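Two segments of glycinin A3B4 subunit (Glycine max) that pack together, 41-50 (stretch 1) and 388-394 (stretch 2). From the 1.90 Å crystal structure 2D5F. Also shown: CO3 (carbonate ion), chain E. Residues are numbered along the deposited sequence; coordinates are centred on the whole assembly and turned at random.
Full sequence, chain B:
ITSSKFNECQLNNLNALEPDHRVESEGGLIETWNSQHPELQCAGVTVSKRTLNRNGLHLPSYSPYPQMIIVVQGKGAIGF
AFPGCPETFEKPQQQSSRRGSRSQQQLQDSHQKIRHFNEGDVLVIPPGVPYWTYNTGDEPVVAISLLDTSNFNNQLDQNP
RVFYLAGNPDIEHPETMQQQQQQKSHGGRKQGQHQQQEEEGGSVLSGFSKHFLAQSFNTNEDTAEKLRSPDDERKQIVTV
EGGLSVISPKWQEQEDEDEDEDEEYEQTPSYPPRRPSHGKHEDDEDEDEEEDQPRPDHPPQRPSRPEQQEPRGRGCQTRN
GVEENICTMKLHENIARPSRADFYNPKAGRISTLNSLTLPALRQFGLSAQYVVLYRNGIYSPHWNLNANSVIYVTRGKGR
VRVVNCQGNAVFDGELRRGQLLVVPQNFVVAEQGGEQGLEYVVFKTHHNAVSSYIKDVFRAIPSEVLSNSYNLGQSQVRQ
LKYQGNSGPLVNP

Stretch 1, residues 41-50: QCAGVTVSKR
Stretch 2, residues 388-394: ANSVIYV

Stretch 1 opens with the last turn of a helix that begins earlier in the chain. Gln-41 (phi/psi -69/-36), Cys-42 (-67/-40) and Ala-43 (-76/-21) hold helical values, and Gly-44 breaks them at 70/40, a positive phi that by itself favours glycine. A weak hydrogen bond from Gly-44 N to Gln-41 O, 3.3 Å long, closes this turn. Val-45 (-155/175) is fully extended, and the strand runs from Thr-46 (-149/170) through Val-47 (-131/149), Ser-48 (-136/128) and Lys-49 (-104/122) to Arg-50 (-115/138) and beyond. In stretch 2, Ala-388 (-167/149) and Asn-389 (-80/159) lead into a strand formed by Ser-390 (-135/154), Val-391 (-136/115), Ile-392 (-92/135), Tyr-393 (-129/119) and Val-394 (-79/124), which also continues.

The two segments run in similar directions: the vector from CA of Cys-42 to CA of Lys-49 lies 27° from that joining CA of Asn-389 to CA of Tyr-393. Register is set where Ala-43 CA and Asn-389 CA approach to 5.7 Å. No direct hydrogen bond crosses between the stretches. They meet through side chains of both and, at the helix end, through backbone atoms of stretch 1, burying 276 Å² summed over both sides.

Alternation in the extended segments selects the facing residues. The CA-to-CB bonds of Val-45, Val-47 and Lys-49 point toward stretch 2, whereas that of Thr-46 points away; in stretch 2, Asn-389, Val-391 and Tyr-393 point toward stretch 1 and Ser-390 points away.

At the helical end, Asn-389 (chi1 -79°, m; chi2 -40°) brings its amide close to the helix terminus. Its ND2 lies 3.4 Å from Cys-42 O, but the angle is too poor for a hydrogen bond. Water 1 makes the polar link instead: it donates to Ala-43 O at 2.6 Å and accepts from Asn-389 ND2 at 2.9 Å. Alongside this bridge, Asn-389 ND2 lies 3.7 Å from Ala-43 CA, and Ala-43 CB lies 4.4 Å from Asn-389 CB.

Val-391 (chi1 -173°, t) supplies the apolar contact. Its CG2 meets Val-45 CG2 at 3.9 Å, with Val-45 in the m rotamer (chi1 -54°), and reaches Ala-43 CB at 4.4 Å. One methyl group thus touches both the end of the helix and the start of the extended segment. Val-47 (chi1 -178°, t) also points toward stretch 2, but its nearest approach is wider: its CG2 is 4.5 Å from Val-391 CG1.

Farther along, Lys-49 is fully extended, with all four chi angles t (-179°, 178°, 177°, -175°), and Tyr-393 has chi1 175° (t) and chi2 80°. Lys-49 NZ stops 4.1 Å from Tyr-393 OH, proximity without a hydrogen bond.

Arg-50 (chi1 -71°, m; chi2 158°, t; chi3 -152°, t; chi4 158°) lies outside the contact. Its NE donates a weak 3.3 Å bond to Ser-48 OG (Ser-48 chi1 170°, t), while NH2 donates to carbonate O2 at 2.6 Å, with O2 at the guanidinium edge, near its plane.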

# COMPACT_ATOMS: atom_id res chain seq x y z
N GLN B 41 31.92 -4.96 -5.48
CA GLN B 41 31.11 -5.40 -6.60
C GLN B 41 30.05 -6.37 -6.09
O GLN B 41 28.92 -6.38 -6.58
CB GLN B 41 31.96 -6.10 -7.66
CG GLN B 41 32.96 -5.17 -8.32
CD GLN B 41 33.55 -5.77 -9.57
OE1 GLN B 41 34.17 -6.83 -9.52
NE2 GLN B 41 33.35 -5.10 -10.70
N CYS B 42 30.41 -7.17 -5.09
CA CYS B 42 29.47 -8.12 -4.52
C CYS B 42 28.35 -7.34 -3.80
O CYS B 42 27.17 -7.69 -3.90
CB CYS B 42 30.19 -9.06 -3.54
SG CYS B 42 29.10 -9.83 -2.30
N ALA B 43 28.73 -6.27 -3.11
CA ALA B 43 27.78 -5.45 -2.36
C ALA B 43 26.96 -4.53 -3.26
O ALA B 43 25.88 -4.07 -2.86
CB ALA B 43 28.52 -4.63 -1.32
N GLY B 44 27.46 -4.26 -4.46
CA GLY B 44 26.74 -3.40 -5.38
C GLY B 44 26.72 -1.95 -4.94
O GLY B 44 25.70 -1.25 -5.07
N VAL B 45 27.85 -1.48 -4.41
CA VAL B 45 27.97 -0.11 -3.93
C VAL B 45 29.44 0.32 -3.97
O VAL B 45 30.32 -0.48 -4.30
CB VAL B 45 27.55 0.02 -2.44
CG1 VAL B 45 26.15 -0.54 -2.21
CG2 VAL B 45 28.58 -0.72 -1.56
N THR B 46 29.67 1.58 -3.65
CA THR B 46 31.03 2.09 -3.53
C THR B 46 30.94 3.17 -2.47
O THR B 46 29.84 3.54 -2.05
CB THR B 46 31.62 2.64 -4.86
OG1 THR B 46 33.04 2.78 -4.69
CG2 THR B 46 31.05 3.99 -5.21
N VAL B 47 32.08 3.67 -2.01
CA VAL B 47 32.09 4.67 -0.96
C VAL B 47 32.98 5.86 -1.30
O VAL B 47 33.99 5.73 -1.98
CB VAL B 47 32.57 4.04 0.38
CG1 VAL B 47 32.53 5.07 1.50
CG2 VAL B 47 31.70 2.83 0.73
N SER B 48 32.58 7.02 -0.79
CA SER B 48 33.31 8.26 -1.02
C SER B 48 33.43 9.05 0.28
O SER B 48 32.44 9.28 0.97
CB SER B 48 32.57 9.08 -2.07
OG SER B 48 33.11 10.38 -2.17
N LYS B 49 34.65 9.45 0.62
CA LYS B 49 34.90 10.23 1.84
C LYS B 49 35.13 11.68 1.42
O LYS B 49 36.03 11.96 0.63
CB LYS B 49 36.14 9.69 2.56
CG LYS B 49 36.47 10.41 3.85
CD LYS B 49 37.68 9.77 4.51
CE LYS B 49 38.08 10.50 5.77
NZ LYS B 49 39.33 9.94 6.35
N ARG B 50 34.32 12.59 1.94
CA ARG B 50 34.44 13.99 1.57
C ARG B 50 34.85 14.87 2.73
O ARG B 50 34.37 14.72 3.86
CB ARG B 50 33.13 14.50 0.98
CG ARG B 50 32.83 13.93 -0.40
CD ARG B 50 31.34 13.99 -0.73
NE ARG B 50 30.99 12.92 -1.66
CZ ARG B 50 29.77 12.44 -1.83
NH1 ARG B 50 29.56 11.46 -2.70
NH2 ARG B 50 28.75 12.92 -1.12
N ALA B 388 20.05 -8.35 3.51
CA ALA B 388 20.84 -7.26 2.95
C ALA B 388 22.34 -7.43 3.07
O ALA B 388 22.83 -8.05 4.00
CB ALA B 388 20.43 -5.95 3.61
N ASN B 389 23.06 -6.87 2.10
CA ASN B 389 24.51 -6.87 2.14
C ASN B 389 24.80 -5.72 3.09
O ASN B 389 23.96 -4.83 3.27
CB ASN B 389 25.11 -6.57 0.77
CG ASN B 389 25.12 -7.76 -0.15
OD1 ASN B 389 25.38 -8.88 0.28
ND2 ASN B 389 24.85 -7.53 -1.43
N SER B 390 25.99 -5.71 3.68
CA SER B 390 26.34 -4.65 4.61
C SER B 390 27.74 -4.14 4.35
O SER B 390 28.58 -4.86 3.81
CB SER B 390 26.27 -5.16 6.05
OG SER B 390 24.95 -5.54 6.39
N VAL B 391 27.99 -2.89 4.73
CA VAL B 391 29.31 -2.29 4.57
C VAL B 391 29.65 -1.54 5.85
O VAL B 391 29.00 -0.56 6.22
CB VAL B 391 29.37 -1.31 3.38
CG1 VAL B 391 30.81 -0.85 3.17
CG2 VAL B 391 28.82 -1.98 2.13
N ILE B 392 30.67 -2.03 6.54
CA ILE B 392 31.12 -1.43 7.78
C ILE B 392 32.21 -0.40 7.53
O ILE B 392 33.12 -0.63 6.74
CB ILE B 392 31.71 -2.48 8.74
CG1 ILE B 392 30.63 -3.47 9.18
CG2 ILE B 392 32.31 -1.80 9.96
CD1 ILE B 392 31.18 -4.67 9.91
N TYR B 393 32.09 0.75 8.18
CA TYR B 393 33.12 1.78 8.08
C TYR B 393 33.44 2.12 9.53
O TYR B 393 32.56 2.56 10.28
CB TYR B 393 32.63 3.04 7.36
CG TYR B 393 33.68 4.13 7.38
CD1 TYR B 393 34.75 4.12 6.48
CD2 TYR B 393 33.66 5.13 8.37
CE1 TYR B 393 35.78 5.07 6.57
CE2 TYR B 393 34.69 6.08 8.46
CZ TYR B 393 35.74 6.04 7.56
OH TYR B 393 36.77 6.95 7.66
N VAL B 394 34.68 1.90 9.95
CA VAL B 394 35.06 2.18 11.33
C VAL B 394 35.28 3.67 11.51
O VAL B 394 36.08 4.28 10.81
CB VAL B 394 36.32 1.40 11.74
CG1 VAL B 394 36.69 1.71 13.20
CG2 VAL B 394 36.06 -0.09 11.57
C CO3 E . 29.11 16.14 0.85
O1 CO3 E . 29.22 17.35 0.48
O2 CO3 E . 28.73 15.26 0.00
O3 CO3 E . 29.37 15.82 2.07
O HOH W 1 23.56 -5.05 -2.25